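Local structure of cellulosome-related protein module from Ruminococcus flavefaciens that resembles papain-like cysteine peptidases (4EYZ) at residues Lys156-Leu160 / Gly201-Ser205; Asp169-Asp175 / Lys234-Leu240. The protein is a cellulosome-related module that resembles papain-like cysteine peptidases and is a putative protease. The contacts are given in a common frame with arbitrary orientation. Where two conformers were deposited one is given. Numbering follows the deposited sequence.

How the contacts relate
Contact 2 lies in the core, with 12 of its 14 touching residues buried, whereas contact 1 is a surface contact, its centre about 18 Å from the centre of the chain against about 11 Å for contact 2. Their own centres are about 12 Å apart, and helix 156-161 joins them: the selenium SE of M159 packs 3.6 Å from V239 CG2 and 4.2 Å from I171 CG2, and K156 N lies 3.4 Å from Y237 CE2. Contact 2 pairs two neighbouring strands by six backbone hydrogen bonds and buries 632 Å²; contact 1 sets the helix against the 201-205 loop with a salt bridge, a hydroxyl-to-carbonyl hydrogen bond and one leucine, burying 256 Å².

Contact 1 (Lys156-Leu160 / Gly201-Ser205); sequences KEEML and GTSDS
L160 lays its isobutyl group over the backbone and side chain of the 201-205 loop: CD2 is 3.6 Å from S203 O and CD1 3.7 Å from D204 CB. Its m,t rotamer (chi1 -63°, chi2 -179°) permits this although its CA-to-CB bond points sideways. Residues 156-160 are helical, with L160 N hydrogen-bonded to K156 O at 2.9 Å, while 201-205 is irregular and lies in the loop between strands 193-197 and 206-208. The closest CA pair is L160 with T202, at 4.7 Å. G201 has phi/psi of 115/-34, where a side chain would collide with the preceding carbonyl oxygen; T202 follows at -124/-19, before S203 and D204 extend at -73/154 and -97/90.

Near the end of the helix, T202 in the t rotamer donates OG1 to L160 O at 3.0 Å, and T202 CA makes a CA-H...O contact of 3.4 Å with the same L160 O. Water 1 bridges M159 O (2.9 Å) and G201 O (2.8 Å). One helical turn earlier, K156 reaches out with t,t,p,t angles and D204 with chi1 t, so that K156 NZ forms a 2.7 Å salt bridge with D204 OD2. Both charged groups also hydrogen-bond to I228, K156 NZ to its carbonyl and D204 OD1 to its amide.

The contact joins helix 156-161, whose M159 packs on Y237 and V239 of the sheet, to that loop. The chemistry implies a mixed attachment: apolar leucine packing flanked by directional polar bonds.

Contact 2 (Asp169-Asp175 / Lys234-Leu240); sequences DIIWCVD and KNTYVVL
The antiparallel sheet of this papain-like module contains strands 170-175 and 235-240 as neighbours, their axes 4.5 Å apart at closest approach and their directions 148° apart. The register pairs I170 with L240, I171 with V239, W172 with V238, C173 with Y237, V174 with T236 and D175 with N235. Most residues lie near phi/psi -110/130, with T236 more fully extended at -119/-179 and L240 at -110/98. Three hydrogen-bonded pairs carry reciprocal bonds: I170 N to L240 O 3.0 Å and L240 N to I170 O 2.8 Å; W172 N to V238 O 2.8 Å and V238 N to W172 O 2.9 Å; V174 N to T236 O 2.8 Å and T236 N to V174 O 3.2 Å.

Strand 235-240 lies between 151-153 and 170-175, and strand 193-197 flanks 170-175 in turn, so the pair is interior to the sheet. One face bears I170, W172, V174, T236, V238 and L240; there V174 CG2 meets V238 CG2 at 3.9 Å, and W172, at chi1 -88° and chi2 101°, brings its ring edge, at CD1, within 4.3 Å of L240 CD1. W139 meets the W172 ring edge-to-face. On the other face, C173 SG sits obliquely to the Y237 ring, 4.8 Å from its centroid, and I171 CG1 lies 4.3 Å from V239 CG2. Water 2 donates to V174 O and accepts from T236 OG1, both at 2.7 Å, while T236 OG1 also accepts a hydrogen bond from G181 N.

Contact 1 (Lys156-Leu160 / Gly201-Ser205)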
loop_
_atom_site.group_PDB
_atom_site.type_symbol
_atom_site.label_atom_id
_atom_site.label_comp_id
_atom_site.label_asym_id
_atom_site.label_seq_id
_atom_site.Cartn_x
_atom_site.Cartn_y
_atom_site.Cartn_z
ATOM N N LYS A 156 -2.817 -7.563 -16.908
ATOM C CA LYS A 156 -1.669 -6.706 -16.675
ATOM C C LYS A 156 -1.294 -6.007 -17.981
ATOM O O LYS A 156 -0.950 -4.827 -17.975
ATOM C CB LYS A 156 -0.492 -7.494 -16.092
ATOM C CG LYS A 156 0.683 -6.596 -15.756
ATOM C CD LYS A 156 1.553 -7.087 -14.587
ATOM C CE LYS A 156 2.138 -8.404 -14.880
ATOM N NZ LYS A 156 3.284 -8.715 -13.991
ATOM N N GLU A 157 -1.405 -6.705 -19.110
ATOM C CA GLU A 157 -1.095 -6.068 -20.388
ATOM C C GLU A 157 -1.999 -4.857 -20.651
ATOM O O GLU A 157 -1.524 -3.819 -21.103
ATOM C CB GLU A 157 -1.148 -7.060 -21.568
ATOM C CG GLU A 157 -0.977 -6.356 -22.935
ATOM C CD GLU A 157 -0.375 -7.231 -24.035
ATOM O OE1 GLU A 157 -0.781 -8.408 -24.162
ATOM O OE2 GLU A 157 0.503 -6.731 -24.790
ATOM N N GLU A 158 -3.297 -4.985 -20.367
ATOM C CA GLU A 158 -4.208 -3.857 -20.560
ATOM C C GLU A 158 -3.787 -2.693 -19.647
ATOM O O GLU A 158 -3.706 -1.550 -20.085
ATOM C CB GLU A 158 -5.674 -4.259 -20.328
ATOM C CG GLU A 158 -6.688 -3.193 -20.796
ATOM C CD GLU A 158 -8.150 -3.643 -20.711
ATOM O OE1 GLU A 158 -8.490 -4.721 -21.250
ATOM O OE2 GLU A 158 -8.967 -2.898 -20.132
HETATM N N MSE A 159 -3.488 -2.988 -18.385
HETATM C CA MSE A 159 -3.064 -1.953 -17.439
HETATM C C MSE A 159 -1.813 -1.222 -17.925
HETATM O O MSE A 159 -1.760 0.010 -17.932
HETATM C CB MSE A 159 -2.792 -2.574 -16.075
HETATM C CG MSE A 159 -2.264 -1.582 -15.041
HETATM SE SE MSE A 159 -2.177 -2.298 -13.242
HETATM C CE MSE A 159 -0.903 -3.702 -13.529
ATOM N N LEU A 160 -0.800 -1.987 -18.336
ATOM C CA LEU A 160 0.480 -1.397 -18.720
ATOM C C LEU A 160 0.464 -0.730 -20.097
ATOM O O LEU A 160 1.379 0.010 -20.416
ATOM C CB LEU A 160 1.604 -2.437 -18.623
ATOM C CG LEU A 160 1.833 -2.970 -17.198
ATOM C CD1 LEU A 160 2.983 -3.983 -17.219
ATOM C CD2 LEU A 160 2.148 -1.847 -16.224
ATOM N N GLY A 201 5.294 4.087 -16.684
ATOM C CA GLY A 201 4.001 4.170 -17.326
ATOM C C GLY A 201 3.659 2.898 -18.061
ATOM O O GLY A 201 2.504 2.501 -18.133
ATOM N N THR A 202 4.665 2.248 -18.618
ATOM C CA THR A 202 4.431 0.996 -19.313
ATOM C C THR A 202 5.286 -0.144 -18.758
ATOM O O THR A 202 4.957 -1.302 -18.944
ATOM C CB THR A 202 4.619 1.163 -20.819
ATOM O OG1 THR A 202 4.148 -0.008 -21.506
ATOM C CG2 THR A 202 6.055 1.416 -21.132
ATOM N N SER A 203 6.359 0.173 -18.045
ATOM C CA SER A 203 7.171 -0.897 -17.465
ATOM C C SER A 203 6.475 -1.562 -16.276
ATOM O O SER A 203 5.618 -0.981 -15.593
ATOM C CB SER A 203 8.541 -0.382 -17.031
ATOM O OG SER A 203 8.377 0.613 -16.037
ATOM N N ASP A 204 6.852 -2.812 -16.049
ATOM C CA ASP A 204 6.252 -3.671 -15.031
ATOM C C ASP A 204 7.108 -3.634 -13.774
ATOM O O ASP A 204 8.013 -4.443 -13.607
ATOM C CB ASP A 204 6.173 -5.090 -15.592
ATOM C CG ASP A 204 5.393 -6.044 -14.712
ATOM O OD1 ASP A 204 4.913 -5.609 -13.651
ATOM O OD2 ASP A 204 5.285 -7.251 -15.081
ATOM N N SER A 205 6.803 -2.694 -12.888
ATOM C CA SER A 205 7.651 -2.394 -11.748
ATOM C C SER A 205 6.830 -1.792 -10.623
ATOM O O SER A 205 6.109 -0.813 -10.836
ATOM C CB SER A 205 8.694 -1.377 -12.202
ATOM O OG SER A 205 9.576 -1.034 -11.177
HETATM O O HOH W 1 -0.293 2.539 -17.705
#

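Contact 2 (Asp169-Asp175 / Lys234-Leu240)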
loop_
_atom_site.group_PDB
_atom_site.type_symbol
_atom_site.label_atom_id
_atom_site.label_comp_id
_atom_site.label_asym_id
_atom_site.label_seq_id
_atom_site.Cartn_x
_atom_site.Cartn_y
_atom_site.Cartn_z
ATOM N N ASP A 169 1.408 5.717 -7.943
ATOM C CA ASP A 169 0.056 5.167 -7.924
ATOM C C ASP A 169 0.008 3.899 -7.091
ATOM O O ASP A 169 0.992 3.161 -7.015
ATOM C CB ASP A 169 -0.428 4.872 -9.343
ATOM C CG ASP A 169 -0.655 6.129 -10.172
ATOM O OD1 ASP A 169 -0.676 7.253 -9.613
ATOM O OD2 ASP A 169 -0.836 5.983 -11.402
ATOM N N ILE A 170 -1.137 3.649 -6.463
ATOM C CA ILE A 170 -1.318 2.427 -5.707
ATOM C C ILE A 170 -1.973 1.393 -6.613
ATOM O O ILE A 170 -2.902 1.705 -7.340
ATOM C CB ILE A 170 -2.212 2.687 -4.471
ATOM C CG1 ILE A 170 -1.651 3.834 -3.620
ATOM C CG2 ILE A 170 -2.475 1.392 -3.707
ATOM C CD1 ILE A 170 -0.235 3.766 -3.280
ATOM N N ILE A 171 -1.453 0.166 -6.580
ATOM C CA ILE A 171 -2.025 -0.927 -7.355
ATOM C C ILE A 171 -2.454 -2.029 -6.409
ATOM O O ILE A 171 -1.705 -2.408 -5.508
ATOM C CB ILE A 171 -1.018 -1.505 -8.364
ATOM C CG1 ILE A 171 -0.611 -0.439 -9.380
ATOM C CG2 ILE A 171 -1.603 -2.727 -9.081
ATOM C CD1 ILE A 171 0.534 -0.866 -10.268
ATOM N N TRP A 172 -3.679 -2.504 -6.604
ATOM C CA TRP A 172 -4.153 -3.736 -5.968
ATOM C C TRP A 172 -4.234 -4.860 -6.986
ATOM O O TRP A 172 -4.849 -4.707 -8.047
ATOM C CB TRP A 172 -5.534 -3.518 -5.366
ATOM C CG TRP A 172 -5.525 -2.996 -3.965
ATOM C CD1 TRP A 172 -5.736 -1.708 -3.556
ATOM C CD2 TRP A 172 -5.336 -3.765 -2.775
ATOM N NE1 TRP A 172 -5.695 -1.631 -2.182
ATOM C CE2 TRP A 172 -5.433 -2.878 -1.680
ATOM C CE3 TRP A 172 -5.084 -5.118 -2.526
ATOM C CZ2 TRP A 172 -5.303 -3.311 -0.361
ATOM C CZ3 TRP A 172 -4.933 -5.537 -1.232
ATOM C CH2 TRP A 172 -5.047 -4.644 -0.162
ATOM N N CYS A 173 -3.606 -5.984 -6.651
ATOM C CA CYS A 173 -3.836 -7.251 -7.334
ATOM C C CYS A 173 -4.977 -7.950 -6.620
ATOM O O CYS A 173 -4.912 -8.211 -5.422
ATOM C CB CYS A 173 -2.595 -8.137 -7.273
ATOM S SG CYS A 173 -1.164 -7.523 -8.178
ATOM N N VAL A 174 -6.023 -8.238 -7.378
ATOM C CA VAL A 174 -7.253 -8.794 -6.848
ATOM C C VAL A 174 -7.264 -10.288 -7.123
ATOM O O VAL A 174 -7.193 -10.717 -8.274
ATOM C CB VAL A 174 -8.464 -8.129 -7.515
ATOM C CG1 VAL A 174 -9.776 -8.643 -6.906
ATOM C CG2 VAL A 174 -8.362 -6.614 -7.419
ATOM N N ASP A 175 -7.368 -11.068 -6.054
ATOM C CA ASP A 175 -7.359 -12.519 -6.086
ATOM C C ASP A 175 -8.540 -13.044 -6.888
ATOM O O ASP A 175 -9.690 -12.894 -6.482
ATOM C CB ASP A 175 -7.445 -12.997 -4.632
ATOM C CG ASP A 175 -7.305 -14.490 -4.476
ATOM O OD1 ASP A 175 -7.505 -15.241 -5.449
ATOM O OD2 ASP A 175 -6.996 -14.901 -3.345
ATOM N N LYS A 234 -4.139 -16.172 -9.808
ATOM C CA LYS A 234 -4.854 -15.406 -10.820
ATOM C C LYS A 234 -5.198 -14.029 -10.292
ATOM O O LYS A 234 -5.628 -13.890 -9.148
ATOM C CB LYS A 234 -6.147 -16.108 -11.192
ATOM C CG LYS A 234 -5.979 -17.484 -11.798
ATOM C CD LYS A 234 -7.339 -18.044 -12.151
ATOM C CE LYS A 234 -8.243 -18.139 -10.924
ATOM N NZ LYS A 234 -9.636 -18.490 -11.295
ATOM N N ASN A 235 -5.014 -13.011 -11.123
ATOM C CA ASN A 235 -5.211 -11.638 -10.682
ATOM C C ASN A 235 -5.872 -10.771 -11.723
ATOM O O ASN A 235 -5.653 -10.949 -12.910
ATOM C CB ASN A 235 -3.864 -11.002 -10.337
ATOM C CG ASN A 235 -3.197 -11.668 -9.163
ATOM O OD1 ASN A 235 -3.503 -11.357 -8.018
ATOM N ND2 ASN A 235 -2.291 -12.608 -9.441
ATOM N N THR A 236 -6.674 -9.825 -11.252
ATOM C CA THR A 236 -7.003 -8.639 -12.018
ATOM C C THR A 236 -6.482 -7.466 -11.191
ATOM O O THR A 236 -5.913 -7.668 -10.116
ATOM C CB THR A 236 -8.517 -8.530 -12.298
ATOM O OG1 THR A 236 -9.241 -8.584 -11.062
ATOM C CG2 THR A 236 -8.959 -9.662 -13.212
ATOM N N TYR A 237 -6.673 -6.254 -11.677
ATOM C CA TYR A 237 -5.958 -5.116 -11.114
ATOM C C TYR A 237 -6.841 -3.898 -10.902
ATOM O O TYR A 237 -7.685 -3.570 -11.739
ATOM C CB TYR A 237 -4.779 -4.754 -12.028
ATOM C CG TYR A 237 -3.931 -5.960 -12.314
ATOM C CD1 TYR A 237 -2.858 -6.295 -11.495
ATOM C CD2 TYR A 237 -4.243 -6.812 -13.364
ATOM C CE1 TYR A 237 -2.112 -7.432 -11.735
ATOM C CE2 TYR A 237 -3.507 -7.928 -13.612
ATOM C CZ TYR A 237 -2.444 -8.246 -12.803
ATOM O OH TYR A 237 -1.724 -9.389 -13.076
ATOM N N VAL A 238 -6.626 -3.239 -9.771
ATOM C CA VAL A 238 -7.280 -1.973 -9.475
ATOM C C VAL A 238 -6.167 -0.961 -9.267
ATOM O O VAL A 238 -5.217 -1.244 -8.556
ATOM C CB VAL A 238 -8.149 -2.083 -8.214
ATOM C CG1 VAL A 238 -8.626 -0.717 -7.747
ATOM C CG2 VAL A 238 -9.323 -3.009 -8.488
ATOM N N VAL A 239 -6.277 0.188 -9.922
ATOM C CA VAL A 239 -5.287 1.248 -9.774
ATOM C C VAL A 239 -5.947 2.443 -9.107
ATOM O O VAL A 239 -7.001 2.907 -9.564
ATOM C CB VAL A 239 -4.718 1.679 -11.134
ATOM C CG1 VAL A 239 -3.735 2.811 -10.958
ATOM C CG2 VAL A 239 -4.042 0.494 -11.828
ATOM N N LEU A 240 -5.305 2.941 -8.047
ATOM C CA LEU A 240 -5.731 4.148 -7.346
ATOM C C LEU A 240 -4.688 5.218 -7.649
ATOM O O LEU A 240 -3.622 5.245 -7.029
ATOM C CB LEU A 240 -5.838 3.914 -5.835
ATOM C CG LEU A 240 -6.718 2.724 -5.439
ATOM C CD1 LEU A 240 -6.684 2.513 -3.935
ATOM C CD2 LEU A 240 -8.134 2.876 -5.892
HETATM O O HOH W 2 -9.226 -11.085 -9.993
HETATM O O HOH W 3 -6.082 -17.028 -7.582
#